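Putative TetR-family transcriptional regulator (Bordetella parapertussis 12822, PDB 3CCY) probably binds regulatory DNA as a transcriptional repressor of the TetR family, with a helix-turn-helix domain at its N-terminal end. Local coordinates at residues A[15-27]-A[51-65]. Numbering follows the deposited sequence.
Sequences IRDTIIERAAAMF and LYHYFDSKEAVLRDM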
ATOM      1  N   ILE A  15     -24.401 -21.348  -2.842  1.00 62.81           N
ATOM      2  CA  ILE A  15     -24.606 -20.444  -1.703  1.00 61.77           C
ATOM      3  C   ILE A  15     -23.302 -20.158  -0.936  1.00 60.92           C
ATOM      4  O   ILE A  15     -23.140 -19.073  -0.368  1.00 60.65           O
ATOM      5  CB  ILE A  15     -25.710 -21.014  -0.761  1.00 61.87           C
ATOM      6  CG1 ILE A  15     -25.668 -20.381   0.639  1.00 61.80           C
ATOM      7  CG2 ILE A  15     -25.621 -22.533  -0.696  1.00 62.11           C
ATOM      8  CD1 ILE A  15     -26.326 -19.005   0.734  1.00 62.03           C
ATOM      9  N   ARG A  16     -22.396 -21.140  -0.927  1.00 59.86           N
ATOM     10  CA  ARG A  16     -21.026 -20.986  -0.421  1.00 58.86           C
ATOM     11  C   ARG A  16     -20.366 -19.698  -0.905  1.00 57.89           C
ATOM     12  O   ARG A  16     -19.917 -18.882  -0.098  1.00 57.62           O
ATOM     13  CB  ARG A  16     -20.162 -22.174  -0.864  1.00 59.05           C
ATOM     14  CG  ARG A  16     -19.838 -23.203   0.207  1.00 59.40           C
ATOM     15  CD  ARG A  16     -18.833 -22.654   1.209  1.00 60.13           C
ATOM     16  NE  ARG A  16     -17.734 -23.582   1.468  1.00 60.69           N
ATOM     17  CZ  ARG A  16     -16.475 -23.371   1.090  1.00 61.34           C
ATOM     18  NH1 ARG A  16     -16.140 -22.261   0.444  1.00 60.92           N
ATOM     19  NH2 ARG A  16     -15.540 -24.270   1.367  1.00 62.25           N
ATOM     20  N   ASP A  17     -20.332 -19.526  -2.226  1.00 56.74           N
ATOM     21  CA  ASP A  17     -19.618 -18.425  -2.867  1.00 56.00           C
ATOM     22  C   ASP A  17     -20.322 -17.084  -2.711  1.00 54.65           C
ATOM     23  O   ASP A  17     -19.687 -16.043  -2.845  1.00 54.72           O
ATOM     24  CB  ASP A  17     -19.394 -18.710  -4.356  1.00 56.54           C
ATOM     25  CG  ASP A  17     -19.436 -20.193  -4.685  1.00 58.27           C
ATOM     26  OD1 ASP A  17     -18.689 -20.985  -4.050  1.00 59.21           O
ATOM     27  OD2 ASP A  17     -20.234 -20.563  -5.581  1.00 59.85           O
ATOM     28  N   THR A  18     -21.624 -17.105  -2.448  1.00 52.92           N
ATOM     29  CA  THR A  18     -22.361 -15.873  -2.174  1.00 51.28           C
ATOM     30  C   THR A  18     -21.891 -15.282  -0.845  1.00 49.91           C
ATOM     31  O   THR A  18     -21.641 -14.081  -0.748  1.00 49.59           O
ATOM     32  CB  THR A  18     -23.886 -16.104  -2.147  1.00 51.49           C
ATOM     33  OG1 THR A  18     -24.260 -16.947  -3.243  1.00 51.66           O
ATOM     34  CG2 THR A  18     -24.642 -14.776  -2.241  1.00 51.23           C
ATOM     35  N   ILE A  19     -21.767 -16.141   0.169  1.00 48.22           N
ATOM     36  CA  ILE A  19     -21.228 -15.754   1.473  1.00 46.48           C
ATOM     37  C   ILE A  19     -19.835 -15.153   1.286  1.00 45.49           C
ATOM     38  O   ILE A  19     -19.587 -14.023   1.697  1.00 45.14           O
ATOM     39  CB  ILE A  19     -21.183 -16.958   2.457  1.00 46.18           C
ATOM     40  CG1 ILE A  19     -22.587 -17.547   2.642  1.00 45.96           C
ATOM     41  CG2 ILE A  19     -20.593 -16.540   3.806  1.00 45.47           C
ATOM     42  CD1 ILE A  19     -22.593 -19.025   2.925  1.00 44.49           C
ATOM     43  N   ILE A  20     -18.956 -15.912   0.636  1.00 44.50           N
ATOM     44  CA  ILE A  20     -17.601 -15.474   0.316  1.00 43.84           C
ATOM     45  C   ILE A  20     -17.600 -14.152  -0.454  1.00 43.65           C
ATOM     46  O   ILE A  20     -16.855 -13.237  -0.108  1.00 42.85           O
ATOM     47  CB  ILE A  20     -16.819 -16.569  -0.478  1.00 43.72           C
ATOM     48  CG1 ILE A  20     -16.554 -17.797   0.400  1.00 43.53           C
ATOM     49  CG2 ILE A  20     -15.503 -16.019  -1.029  1.00 43.87           C
ATOM     50  CD1 ILE A  20     -15.455 -17.592   1.442  1.00 44.80           C
ATOM     51  N   GLU A  21     -18.448 -14.066  -1.485  1.00 43.40           N
ATOM     52  CA  GLU A  21     -18.579 -12.879  -2.337  1.00 43.33           C
ATOM     53  C   GLU A  21     -19.023 -11.663  -1.524  1.00 42.07           C
ATOM     54  O   GLU A  21     -18.444 -10.579  -1.641  1.00 41.72           O
ATOM     55  CB  GLU A  21     -19.595 -13.149  -3.461  1.00 43.52           C
ATOM     56  CG  GLU A  21     -19.553 -12.169  -4.656  1.00 44.98           C
ATOM     57  CD  GLU A  21     -20.502 -12.576  -5.808  1.00 45.70           C
ATOM     58  OE1 GLU A  21     -20.239 -12.158  -6.966  1.00 49.09           O
ATOM     59  OE2 GLU A  21     -21.501 -13.307  -5.563  1.00 46.38           O
ATOM     60  N   ARG A  22     -20.045 -11.862  -0.692  1.00 40.87           N
ATOM     61  CA  ARG A  22     -20.647 -10.772   0.071  1.00 39.71           C
ATOM     62  C   ARG A  22     -19.748 -10.327   1.240  1.00 38.48           C
ATOM     63  O   ARG A  22     -19.640  -9.127   1.521  1.00 38.24           O
ATOM     64  CB  ARG A  22     -22.065 -11.153   0.534  1.00 40.28           C
ATOM     65  CG  ARG A  22     -23.121 -10.108   0.190  1.00 41.62           C
ATOM     66  CD  ARG A  22     -23.813 -10.380  -1.151  1.00 44.98           C
ATOM     67  NE  ARG A  22     -25.156 -10.946  -0.966  1.00 47.56           N
ATOM     68  CZ  ARG A  22     -25.998 -11.273  -1.949  1.00 47.76           C
ATOM     69  NH1 ARG A  22     -25.656 -11.102  -3.224  1.00 48.33           N
ATOM     70  NH2 ARG A  22     -27.186 -11.780  -1.654  1.00 46.20           N
ATOM     71  N   ALA A  23     -19.096 -11.294   1.892  1.00 36.91           N
ATOM     72  CA  ALA A  23     -18.105 -11.029   2.944  1.00 35.67           C
ATOM     73  C   ALA A  23     -16.891 -10.261   2.426  1.00 35.10           C
ATOM     74  O   ALA A  23     -16.426  -9.312   3.071  1.00 34.31           O
ATOM     75  CB  ALA A  23     -17.644 -12.326   3.570  1.00 35.96           C
ATOM     76  N   ALA A  24     -16.372 -10.692   1.279  1.00 33.98           N
ATOM     77  CA  ALA A  24     -15.240 -10.013   0.641  1.00 33.98           C
ATOM     78  C   ALA A  24     -15.552  -8.532   0.458  1.00 34.05           C
ATOM     79  O   ALA A  24     -14.739  -7.679   0.806  1.00 34.30           O
ATOM     80  CB  ALA A  24     -14.908 -10.667  -0.685  1.00 33.27           C
ATOM     81  N   ALA A  25     -16.741  -8.226  -0.054  1.00 34.66           N
ATOM     82  CA  ALA A  25     -17.136  -6.830  -0.244  1.00 35.94           C
ATOM     83  C   ALA A  25     -17.127  -6.018   1.064  1.00 36.56           C
ATOM     84  O   ALA A  25     -16.609  -4.904   1.107  1.00 37.08           O
ATOM     85  CB  ALA A  25     -18.483  -6.736  -0.949  1.00 35.70           C
HETATM   86  N   MSE A  26     -17.663  -6.580   2.141  1.00 37.24           N
HETATM   87  CA  MSE A  26     -17.676  -5.861   3.414  1.00 38.13           C
HETATM   88  C   MSE A  26     -16.303  -5.710   4.067  1.00 38.95           C
HETATM   89  O   MSE A  26     -15.962  -4.621   4.541  1.00 39.13           O
HETATM   90  CB  MSE A  26     -18.676  -6.484   4.371  1.00 38.04           C
HETATM   91  CG  MSE A  26     -20.089  -6.005   4.097  1.00 38.12           C
HETATM   92 SE   MSE A  26     -21.405  -6.769   5.270  0.50 38.46          SE
HETATM   93  CE  MSE A  26     -21.444  -8.566   4.510  1.00 38.20           C
ATOM     94  N   PHE A  27     -15.518  -6.790   4.078  1.00 39.65           N
ATOM     95  CA  PHE A  27     -14.155  -6.758   4.617  1.00 40.72           C
ATOM     96  C   PHE A  27     -13.295  -5.704   3.914  1.00 42.08           C
ATOM     97  O   PHE A  27     -12.346  -5.168   4.507  1.00 42.30           O
ATOM     98  CB  PHE A  27     -13.461  -8.122   4.470  1.00 40.37           C
ATOM     99  CG  PHE A  27     -14.062  -9.242   5.300  1.00 39.53           C
ATOM    100  CD1 PHE A  27     -14.944  -8.992   6.343  1.00 38.93           C
ATOM    101  CD2 PHE A  27     -13.684 -10.557   5.048  1.00 39.45           C
ATOM    102  CE1 PHE A  27     -15.471 -10.039   7.099  1.00 39.13           C
ATOM    103  CE2 PHE A  27     -14.199 -11.608   5.795  1.00 37.47           C
ATOM    104  CZ  PHE A  27     -15.098 -11.346   6.826  1.00 39.45           C
ATOM    105  N   LEU A  51     -25.208 -19.692   7.918  1.00 50.47           N
ATOM    106  CA  LEU A  51     -23.787 -19.459   7.615  1.00 49.87           C
ATOM    107  C   LEU A  51     -22.895 -20.587   8.110  1.00 49.44           C
ATOM    108  O   LEU A  51     -21.926 -20.959   7.440  1.00 49.01           O
ATOM    109  CB  LEU A  51     -23.302 -18.144   8.223  1.00 49.90           C
ATOM    110  CG  LEU A  51     -23.170 -16.939   7.299  1.00 49.90           C
ATOM    111  CD1 LEU A  51     -24.541 -16.431   6.880  1.00 50.43           C
ATOM    112  CD2 LEU A  51     -22.391 -15.863   8.020  1.00 50.04           C
ATOM    113  N   TYR A  52     -23.247 -21.144   9.262  1.00 48.95           N
ATOM    114  CA  TYR A  52     -22.424 -22.149   9.907  1.00 48.56           C
ATOM    115  C   TYR A  52     -22.577 -23.507   9.295  1.00 48.81           C
ATOM    116  O   TYR A  52     -21.853 -24.411   9.631  1.00 48.93           O
ATOM    117  CB  TYR A  52     -22.677 -22.202  11.398  1.00 48.24           C
ATOM    118  CG  TYR A  52     -22.340 -20.933  12.108  1.00 47.34           C
ATOM    119  CD1 TYR A  52     -23.229 -19.925  12.187  1.00 46.68           C
ATOM    120  CD2 TYR A  52     -21.122 -20.756  12.704  1.00 47.32           C
ATOM    121  CE1 TYR A  52     -22.919 -18.778  12.828  1.00 45.96           C
ATOM    122  CE2 TYR A  52     -20.813 -19.613  13.337  1.00 46.97           C
ATOM    123  CZ  TYR A  52     -21.714 -18.631  13.397  1.00 46.64           C
ATOM    124  OH  TYR A  52     -21.406 -17.485  14.032  1.00 47.07           O
ATOM    125  N   HIS A  53     -23.517 -23.626   8.378  1.00 49.01           N
ATOM    126  CA  HIS A  53     -23.705 -24.806   7.530  1.00 49.20           C
ATOM    127  C   HIS A  53     -22.527 -24.948   6.559  1.00 49.03           C
ATOM    128  O   HIS A  53     -22.244 -26.045   6.073  1.00 49.20           O
ATOM    129  CB  HIS A  53     -25.031 -24.692   6.761  1.00 49.33           C
ATOM    130  CG  HIS A  53     -25.488 -25.972   6.123  1.00 50.18           C
ATOM    131  ND1 HIS A  53     -26.367 -26.842   6.740  1.00 50.96           N
ATOM    132  CD2 HIS A  53     -25.211 -26.515   4.912  1.00 50.51           C
ATOM    133  CE1 HIS A  53     -26.597 -27.872   5.943  1.00 50.96           C
ATOM    134  NE2 HIS A  53     -25.910 -27.696   4.827  1.00 50.79           N
ATOM    135  N   TYR A  54     -21.834 -23.836   6.305  1.00 48.73           N
ATOM    136  CA  TYR A  54     -20.710 -23.810   5.365  1.00 48.27           C
ATOM    137  C   TYR A  54     -19.392 -23.400   6.012  1.00 47.65           C
ATOM    138  O   TYR A  54     -18.323 -23.795   5.536  1.00 47.82           O
ATOM    139  CB  TYR A  54     -21.022 -22.888   4.180  1.00 48.65           C
ATOM    140  CG  TYR A  54     -22.398 -23.103   3.594  1.00 49.09           C
ATOM    141  CD1 TYR A  54     -22.635 -24.120   2.663  1.00 49.43           C
ATOM    142  CD2 TYR A  54     -23.469 -22.299   3.977  1.00 49.72           C
ATOM    143  CE1 TYR A  54     -23.905 -24.323   2.127  1.00 49.51           C
ATOM    144  CE2 TYR A  54     -24.743 -22.496   3.450  1.00 50.07           C
ATOM    145  CZ  TYR A  54     -24.954 -23.507   2.528  1.00 49.80           C
ATOM    146  OH  TYR A  54     -26.220 -23.696   2.012  1.00 50.03           O
ATOM    147  N   PHE A  55     -19.466 -22.611   7.083  1.00 46.86           N
ATOM    148  CA  PHE A  55     -18.269 -22.075   7.746  1.00 46.25           C
ATOM    149  C   PHE A  55     -18.342 -22.149   9.267  1.00 45.93           C
ATOM    150  O   PHE A  55     -19.396 -21.899   9.860  1.00 45.89           O
ATOM    151  CB  PHE A  55     -18.031 -20.620   7.337  1.00 45.93           C
ATOM    152  CG  PHE A  55     -17.779 -20.428   5.869  1.00 45.80           C
ATOM    153  CD1 PHE A  55     -18.779 -19.923   5.042  1.00 45.24           C
ATOM    154  CD2 PHE A  55     -16.534 -20.733   5.313  1.00 45.23           C
ATOM    155  CE1 PHE A  55     -18.550 -19.734   3.679  1.00 44.99           C
ATOM    156  CE2 PHE A  55     -16.298 -20.552   3.956  1.00 44.90           C
ATOM    157  CZ  PHE A  55     -17.306 -20.051   3.138  1.00 45.09           C
ATOM    158  N   ASP A  56     -17.208 -22.461   9.895  1.00 45.67           N
ATOM    159  CA  ASP A  56     -17.153 -22.615  11.358  1.00 45.34           C
ATOM    160  C   ASP A  56     -16.933 -21.294  12.094  1.00 44.64           C
ATOM    161  O   ASP A  56     -17.207 -21.185  13.287  1.00 44.73           O
ATOM    162  CB  ASP A  56     -16.052 -23.605  11.760  1.00 45.63           C
ATOM    163  CG  ASP A  56     -16.310 -25.020  11.260  1.00 46.55           C
ATOM    164  OD1 ASP A  56     -15.308 -25.724  10.987  1.00 47.43           O
ATOM    165  OD2 ASP A  56     -17.494 -25.428  11.142  1.00 47.51           O
ATOM    166  N   SER A  57     -16.432 -20.297  11.381  1.00 43.86           N
ATOM    167  CA  SER A  57     -16.054 -19.042  12.002  1.00 43.10           C
ATOM    168  C   SER A  57     -15.993 -17.927  10.963  1.00 42.64           C
ATOM    169  O   SER A  57     -16.000 -18.179   9.757  1.00 42.47           O
ATOM    170  CB  SER A  57     -14.698 -19.205  12.710  1.00 43.09           C
ATOM    171  OG  SER A  57     -14.164 -17.961  13.147  1.00 43.75           O
ATOM    172  N   LYS A  58     -15.953 -16.695  11.458  1.00 41.91           N
ATOM    173  CA  LYS A  58     -15.655 -15.517  10.668  1.00 41.17           C
ATOM    174  C   LYS A  58     -14.244 -15.663  10.077  1.00 40.89           C
ATOM    175  O   LYS A  58     -14.000 -15.288   8.924  1.00 40.80           O
ATOM    176  CB  LYS A  58     -15.764 -14.292  11.577  1.00 41.24           C
ATOM    177  CG  LYS A  58     -15.746 -12.936  10.907  1.00 40.87           C
ATOM    178  CD  LYS A  58     -15.760 -11.850  11.985  1.00 40.94           C
ATOM    179  CE  LYS A  58     -15.103 -10.571  11.486  1.00 41.64           C
ATOM    180  NZ  LYS A  58     -14.924  -9.507  12.540  1.00 40.54           N
ATOM    181  N   GLU A  59     -13.327 -16.233  10.867  1.00 40.23           N
ATOM    182  CA  GLU A  59     -11.948 -16.494  10.421  1.00 39.45           C
ATOM    183  C   GLU A  59     -11.896 -17.520   9.300  1.00 38.06           C
ATOM    184  O   GLU A  59     -11.055 -17.414   8.409  1.00 37.83           O
ATOM    185  CB  GLU A  59     -11.066 -16.966  11.581  1.00 39.75           C
ATOM    186  CG  GLU A  59     -10.960 -15.982  12.735  1.00 40.53           C
ATOM    187  CD  GLU A  59     -10.051 -16.473  13.851  1.00 41.22           C
ATOM    188  OE1 GLU A  59     -10.307 -17.569  14.410  1.00 43.07           O
ATOM    189  OE2 GLU A  59      -9.083 -15.749  14.180  1.00 44.26           O
ATOM    190  N   ALA A  60     -12.793 -18.505   9.354  1.00 36.47           N
ATOM    191  CA  ALA A  60     -12.906 -19.537   8.322  1.00 35.38           C
ATOM    192  C   ALA A  60     -13.323 -18.933   6.977  1.00 34.94           C
ATOM    193  O   ALA A  60     -12.773 -19.294   5.931  1.00 34.80           O
ATOM    194  CB  ALA A  60     -13.893 -20.627   8.756  1.00 35.17           C
ATOM    195  N   VAL A  61     -14.290 -18.013   7.012  1.00 33.96           N
ATOM    196  CA  VAL A  61     -14.691 -17.255   5.821  1.00 32.47           C
ATOM    197  C   VAL A  61     -13.491 -16.509   5.246  1.00 31.96           C
ATOM    198  O   VAL A  61     -13.222 -16.609   4.060  1.00 31.20           O
ATOM    199  CB  VAL A  61     -15.856 -16.277   6.115  1.00 32.41           C
ATOM    200  CG1 VAL A  61     -16.251 -15.512   4.857  1.00 32.07           C
ATOM    201  CG2 VAL A  61     -17.061 -17.034   6.672  1.00 31.84           C
ATOM    202  N   LEU A  62     -12.759 -15.798   6.101  1.00 31.57           N
ATOM    203  CA  LEU A  62     -11.568 -15.079   5.677  1.00 31.57           C
ATOM    204  C   LEU A  62     -10.464 -16.004   5.159  1.00 32.25           C
ATOM    205  O   LEU A  62      -9.885 -15.746   4.103  1.00 31.44           O
ATOM    206  CB  LEU A  62     -11.026 -14.166   6.797  1.00 31.39           C
ATOM    207  CG  LEU A  62      -9.752 -13.348   6.523  1.00 31.29           C
ATOM    208  CD1 LEU A  62      -9.918 -12.357   5.374  1.00 31.23           C
ATOM    209  CD2 LEU A  62      -9.264 -12.608   7.742  1.00 30.97           C
ATOM    210  N   ARG A  63     -10.170 -17.068   5.899  1.00 32.82           N
ATOM    211  CA  ARG A  63      -9.076 -17.964   5.547  1.00 34.52           C
ATOM    212  C   ARG A  63      -9.333 -18.580   4.175  1.00 34.33           C
ATOM    213  O   ARG A  63      -8.435 -18.609   3.335  1.00 34.40           O
ATOM    214  CB  ARG A  63      -8.860 -19.040   6.626  1.00 34.28           C
ATOM    215  CG  ARG A  63      -7.701 -20.011   6.338  1.00 35.68           C
ATOM    216  CD  ARG A  63      -7.636 -21.165   7.339  1.00 36.46           C
ATOM    217  NE  ARG A  63      -8.845 -21.996   7.347  1.00 41.85           N
ATOM    218  CZ  ARG A  63      -9.683 -22.131   8.383  1.00 43.07           C
ATOM    219  NH1 ARG A  63     -10.743 -22.923   8.273  1.00 43.52           N
ATOM    220  NH2 ARG A  63      -9.474 -21.488   9.529  1.00 43.95           N
ATOM    221  N   ASP A  64     -10.567 -19.027   3.950  1.00 34.33           N
ATOM    222  CA  ASP A  64     -10.964 -19.608   2.665  1.00 34.91           C
ATOM    223  C   ASP A  64     -10.830 -18.642   1.478  1.00 34.08           C
ATOM    224  O   ASP A  64     -10.204 -18.989   0.466  1.00 34.60           O
ATOM    225  CB  ASP A  64     -12.372 -20.217   2.768  1.00 35.57           C
ATOM    226  CG  ASP A  64     -12.861 -20.815   1.457  1.00 38.52           C
ATOM    227  OD1 ASP A  64     -12.927 -22.058   1.366  1.00 42.74           O
ATOM    228  OD2 ASP A  64     -13.194 -20.049   0.520  1.00 42.65           O
HETATM  229  N   MSE A  65     -11.360 -17.425   1.585  1.00 33.32           N
HETATM  230  CA  MSE A  65     -11.253 -16.492   0.443  1.00 31.59           C
HETATM  231  C   MSE A  65      -9.817 -16.060   0.142  1.00 32.37           C
HETATM  232  O   MSE A  65      -9.474 -15.779  -1.009  1.00 32.15           O
HETATM  233  CB  MSE A  65     -12.141 -15.253   0.620  1.00 32.10           C
HETATM  234  CG  MSE A  65     -11.509 -14.158   1.431  1.00 30.36           C
HETATM  235 SE   MSE A  65     -12.581 -12.567   1.650  0.70 29.57          SE
HETATM  236  CE  MSE A  65     -14.220 -13.317   2.318  1.00 27.16           C
TER
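D64 OD1 takes both terminal nitrogens of R16, NH1 at 3.3 Å and NH2 at 3.4 Å, in a salt bridge whose two hydrogen bonds are both weak, with N-H...O angles of about 135°. The guanidinium stands almost perpendicular to the carboxylate, the planes 82° apart, and one of its faces lies against F55 CE2. To get there the R16 chain bends at chi2 and chi3, laying CD 3.6 Å from F55 CZ and against Y54 CB. Beside it, I20 CD1 reaches F55 CZ and lies 3.5 Å from D64 OD2, while I19 divides its branches: CG2 goes to F55 CE1 and CD1 to Y54 CD2. I15 crosses the phenol end of Y54 at about a right angle. Further along, M65, a selenomethionine, drops as a knob among I20, A23, A24 and F27. Its chain leaves with CG between the backbone N and the carbonyl carbon and turns at chi3, which sets SE 3.8 Å from A24 CB and obliquely beside the F27 ring, a Met-aromatic contact. V61 CG1 fills in against A23 CB at 3.7 Å. The axes of segments 15-27 and 58-65 cross nearly square, at -92°, joining the first helix of the TetR DNA-binding domain to the helix that follows the predicted helix-turn-helix. Helix 37-43 meets L51, and helix 87-115 touches F27 and L62 through V111 and I20 through R108.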